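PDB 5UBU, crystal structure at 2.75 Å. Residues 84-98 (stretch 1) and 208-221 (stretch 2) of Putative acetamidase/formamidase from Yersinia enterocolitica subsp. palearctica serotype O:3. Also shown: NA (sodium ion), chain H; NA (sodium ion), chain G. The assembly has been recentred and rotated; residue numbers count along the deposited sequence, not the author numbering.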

# COMPACT_ATOMS: atom_id res chain seq x y z
N LEU B 84 22.43 4.79 -10.26
CA LEU B 84 22.12 6.08 -10.84
C LEU B 84 22.44 7.11 -9.76
O LEU B 84 22.65 6.77 -8.59
CB LEU B 84 20.65 6.21 -11.22
CG LEU B 84 20.08 5.39 -12.39
CD1 LEU B 84 18.61 5.75 -12.57
CD2 LEU B 84 20.86 5.65 -13.68
N ASN B 85 22.49 8.38 -10.16
CA ASN B 85 22.74 9.48 -9.24
C ASN B 85 24.13 9.45 -8.59
O ASN B 85 24.25 9.27 -7.37
CB ASN B 85 21.64 9.55 -8.15
CG ASN B 85 20.24 9.59 -8.73
OD1 ASN B 85 20.03 9.93 -9.90
ND2 ASN B 85 19.26 9.24 -7.90
N PRO B 86 25.20 9.62 -9.39
CA PRO B 86 26.54 9.68 -8.83
C PRO B 86 26.60 10.85 -7.85
O PRO B 86 26.19 11.96 -8.21
CB PRO B 86 27.42 9.94 -10.05
CG PRO B 86 26.50 10.53 -11.06
CD PRO B 86 25.22 9.79 -10.85
N GLN B 87 27.11 10.61 -6.65
CA GLN B 87 27.15 11.64 -5.60
C GLN B 87 28.45 12.36 -5.35
O GLN B 87 29.51 11.76 -5.38
CB GLN B 87 26.76 10.99 -4.25
CG GLN B 87 25.36 10.40 -4.22
CD GLN B 87 24.30 11.47 -4.35
OE1 GLN B 87 24.25 12.43 -3.56
NE2 GLN B 87 23.41 11.29 -5.32
N ASN B 88 28.34 13.67 -5.14
CA ASN B 88 29.48 14.49 -4.72
C ASN B 88 29.49 14.34 -3.20
O ASN B 88 28.43 14.17 -2.58
CB ASN B 88 29.30 15.96 -5.10
CG ASN B 88 29.75 16.25 -6.51
OD1 ASN B 88 28.94 16.42 -7.40
ND2 ASN B 88 31.06 16.25 -6.72
N GLY B 89 30.67 14.40 -2.60
CA GLY B 89 30.79 14.25 -1.15
C GLY B 89 31.59 13.00 -0.82
O GLY B 89 32.07 12.31 -1.72
N PRO B 90 31.72 12.68 0.47
CA PRO B 90 31.13 13.43 1.57
C PRO B 90 31.88 14.70 1.96
O PRO B 90 33.11 14.73 1.95
CB PRO B 90 31.18 12.44 2.73
CG PRO B 90 32.32 11.55 2.43
CD PRO B 90 32.45 11.49 0.94
N ILE B 91 31.11 15.74 2.29
CA ILE B 91 31.63 17.01 2.75
C ILE B 91 31.54 16.98 4.28
O ILE B 91 30.51 16.60 4.81
CB ILE B 91 30.81 18.19 2.20
CG1 ILE B 91 30.85 18.17 0.66
CG2 ILE B 91 31.33 19.52 2.73
CD1 ILE B 91 30.06 19.26 -0.02
N MSE B 92 32.61 17.37 4.96
CA MSE B 92 32.62 17.37 6.44
C MSE B 92 32.42 18.75 6.99
O MSE B 92 33.04 19.70 6.51
CB MSE B 92 33.96 16.85 6.96
CG MSE B 92 34.40 15.55 6.27
SE MSE B 92 33.21 14.05 6.75
CE MSE B 92 33.95 13.58 8.53
N ILE B 93 31.54 18.88 7.97
CA ILE B 93 31.28 20.17 8.60
C ILE B 93 31.93 20.11 9.98
O ILE B 93 31.60 19.24 10.79
CB ILE B 93 29.77 20.51 8.71
CG1 ILE B 93 29.12 20.63 7.31
CG2 ILE B 93 29.58 21.83 9.44
CD1 ILE B 93 28.97 19.33 6.54
N ASN B 94 32.85 21.04 10.23
CA ASN B 94 33.58 21.11 11.48
C ASN B 94 32.64 21.35 12.67
O ASN B 94 31.93 22.35 12.73
CB ASN B 94 34.62 22.25 11.40
CG ASN B 94 35.55 22.28 12.60
OD1 ASN B 94 35.53 21.40 13.45
ND2 ASN B 94 36.40 23.29 12.67
N GLY B 95 32.66 20.40 13.62
CA GLY B 95 31.84 20.46 14.83
C GLY B 95 30.56 19.65 14.80
O GLY B 95 29.95 19.41 15.84
N ALA B 96 30.14 19.21 13.61
CA ALA B 96 28.90 18.43 13.47
C ALA B 96 28.99 17.07 14.17
O ALA B 96 29.97 16.35 14.04
CB ALA B 96 28.55 18.23 12.00
N GLU B 97 27.95 16.75 14.95
CA GLU B 97 27.88 15.48 15.69
C GLU B 97 26.42 15.05 15.77
O GLU B 97 25.52 15.85 15.55
CB GLU B 97 28.50 15.60 17.10
CG GLU B 97 27.79 16.59 18.02
CD GLU B 97 28.47 16.78 19.37
OE1 GLU B 97 28.00 17.66 20.13
OE2 GLU B 97 29.47 16.08 19.66
N LYS B 98 26.21 13.79 16.11
CA LYS B 98 24.86 13.24 16.21
C LYS B 98 24.00 14.10 17.12
O LYS B 98 24.40 14.45 18.22
CB LYS B 98 24.91 11.80 16.71
CG LYS B 98 23.56 11.13 16.85
CD LYS B 98 23.78 9.64 17.20
CE LYS B 98 22.57 8.97 17.82
NZ LYS B 98 21.31 9.20 17.05
N PRO B 208 19.14 15.74 9.53
CA PRO B 208 19.60 15.32 10.84
C PRO B 208 20.94 14.59 10.81
O PRO B 208 21.07 13.57 10.15
CB PRO B 208 18.50 14.38 11.32
CG PRO B 208 17.70 14.00 10.12
CD PRO B 208 18.27 14.72 8.93
N VAL B 209 21.90 15.10 11.58
CA VAL B 209 23.21 14.50 11.67
C VAL B 209 23.17 13.25 12.54
O VAL B 209 22.57 13.26 13.62
CB VAL B 209 24.24 15.48 12.27
CG1 VAL B 209 25.62 14.83 12.38
CG2 VAL B 209 24.34 16.74 11.42
N ARG B 210 23.78 12.17 12.05
CA ARG B 210 23.88 10.91 12.79
C ARG B 210 25.31 10.35 12.75
O ARG B 210 25.60 9.38 13.45
CB ARG B 210 22.88 9.88 12.24
CG ARG B 210 21.43 10.30 12.40
CD ARG B 210 20.49 9.20 11.92
NE ARG B 210 19.08 9.59 12.02
CZ ARG B 210 18.38 10.23 11.07
NH1 ARG B 210 17.10 10.52 11.28
NH2 ARG B 210 18.94 10.59 9.92
N ALA B 211 26.18 10.96 11.96
CA ALA B 211 27.58 10.54 11.84
C ALA B 211 28.48 11.75 12.12
O ALA B 211 28.14 12.87 11.73
CB ALA B 211 27.87 9.99 10.46
N PRO B 212 29.63 11.53 12.79
CA PRO B 212 30.50 12.67 13.08
C PRO B 212 30.91 13.39 11.79
O PRO B 212 31.28 12.74 10.82
CB PRO B 212 31.71 12.03 13.76
CG PRO B 212 31.23 10.73 14.29
CD PRO B 212 30.17 10.27 13.34
N GLY B 213 30.81 14.72 11.81
CA GLY B 213 31.16 15.55 10.66
C GLY B 213 30.01 15.77 9.70
O GLY B 213 30.15 16.53 8.73
N GLY B 214 28.88 15.12 9.94
CA GLY B 214 27.72 15.26 9.08
C GLY B 214 27.76 14.37 7.85
O GLY B 214 26.87 13.52 7.67
N ARG B 215 28.79 14.55 7.02
CA ARG B 215 28.95 13.78 5.78
C ARG B 215 27.85 14.11 4.79
O ARG B 215 26.97 13.31 4.52
CB ARG B 215 29.04 12.27 6.05
CG ARG B 215 30.37 11.87 6.65
CD ARG B 215 30.40 10.40 7.05
NE ARG B 215 31.79 9.98 7.16
CZ ARG B 215 32.50 9.39 6.18
NH1 ARG B 215 31.95 9.09 5.00
NH2 ARG B 215 33.76 9.08 6.39
N LEU B 216 27.91 15.33 4.26
CA LEU B 216 26.93 15.83 3.30
C LEU B 216 27.22 15.33 1.89
O LEU B 216 28.35 15.42 1.41
CB LEU B 216 26.92 17.36 3.30
CG LEU B 216 25.98 18.08 2.31
CD1 LEU B 216 24.52 17.73 2.58
CD2 LEU B 216 26.21 19.58 2.42
N PHE B 217 26.18 14.82 1.23
CA PHE B 217 26.26 14.33 -0.14
C PHE B 217 25.25 15.11 -0.98
O PHE B 217 24.15 15.43 -0.51
CB PHE B 217 25.92 12.85 -0.23
CG PHE B 217 26.91 11.95 0.44
CD1 PHE B 217 26.80 11.66 1.79
CD2 PHE B 217 27.93 11.35 -0.30
CE1 PHE B 217 27.71 10.80 2.40
CE2 PHE B 217 28.84 10.50 0.30
CZ PHE B 217 28.72 10.21 1.66
N ILE B 218 25.62 15.39 -2.22
CA ILE B 218 24.73 16.14 -3.13
C ILE B 218 24.87 15.60 -4.55
O ILE B 218 25.89 15.01 -4.91
CB ILE B 218 25.01 17.66 -3.05
CG1 ILE B 218 23.97 18.47 -3.82
CG2 ILE B 218 26.43 17.99 -3.54
CD1 ILE B 218 24.12 19.96 -3.65
N GLY B 219 23.82 15.76 -5.35
CA GLY B 219 23.85 15.30 -6.75
C GLY B 219 22.49 15.25 -7.40
O GLY B 219 21.52 15.74 -6.84
N ASP B 220 22.45 14.68 -8.60
CA ASP B 220 21.21 14.51 -9.36
C ASP B 220 20.42 15.82 -9.53
O ASP B 220 19.32 15.98 -9.02
CB ASP B 220 20.36 13.41 -8.69
CG ASP B 220 19.08 13.07 -9.47
OD1 ASP B 220 19.03 13.17 -10.72
OD2 ASP B 220 18.14 12.64 -8.79
N ALA B 221 21.02 16.77 -10.25
CA ALA B 221 20.36 18.03 -10.50
C ALA B 221 19.28 17.84 -11.57
O ALA B 221 19.47 17.06 -12.51
CB ALA B 221 21.38 19.06 -10.97
NA NA H . 16.37 11.32 -8.51
NA NA G . 17.07 12.33 -11.45
O HOH W 1 24.23 12.67 -9.86
O HOH W 2 14.84 9.16 -9.72

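Two antiparallel strands with a beta bulge, and the loops beyond them, form this contact, burying 1046 Å² in total; all six hydrogen bonds between the stretches are backbone to backbone. At Asn85 the backbone is left-handed, and Asn85 OD1 lies 3.3 Å from Asp220 CG. Asp220 OD2 lies 2.2 Å from NA of chain H, while Asp220 OD1 (2.3 Å) and OD2 (2.9 Å) both bind NA of chain G. Water 1 ties Pro86 O (2.7 Å) to Asp220 N (3.0 Å). Gln87 folds back so that its NE2 donates to Asn85 O at 3.0 Å, bracing the loop from within.

Asn88 pairs with Ile218 in both directions: Asn88 N to Ile218 O, 2.8 Å, and Ile218 N to Asn88 O, 3.1 Å. Gly89 follows, where a CB would strike Leu216 O; the bulge falls between this pair and the next. Pro90, after a cis peptide, has no NH to donate and lays its CA over one face of the buried Phe217 ring. Ile91 N to Leu216 O and Leu216 N to Ile91 O are 2.9 Å each, their buried side chains sharing the face of Asn88 and Ile218. Selenomethionine Met92 sets SE over the Arg215 guanidinium, with CE where a CB on Gly213 would clash.

Ile93 N reaches Gly213 O at 2.8 Å; at the end of the type II turn from Ile93 to Ala96, Ala96 O accepts from Gly213 N at 2.9 Å. Exposed Lys98 closes with CA against Val209 O at 3.5 Å.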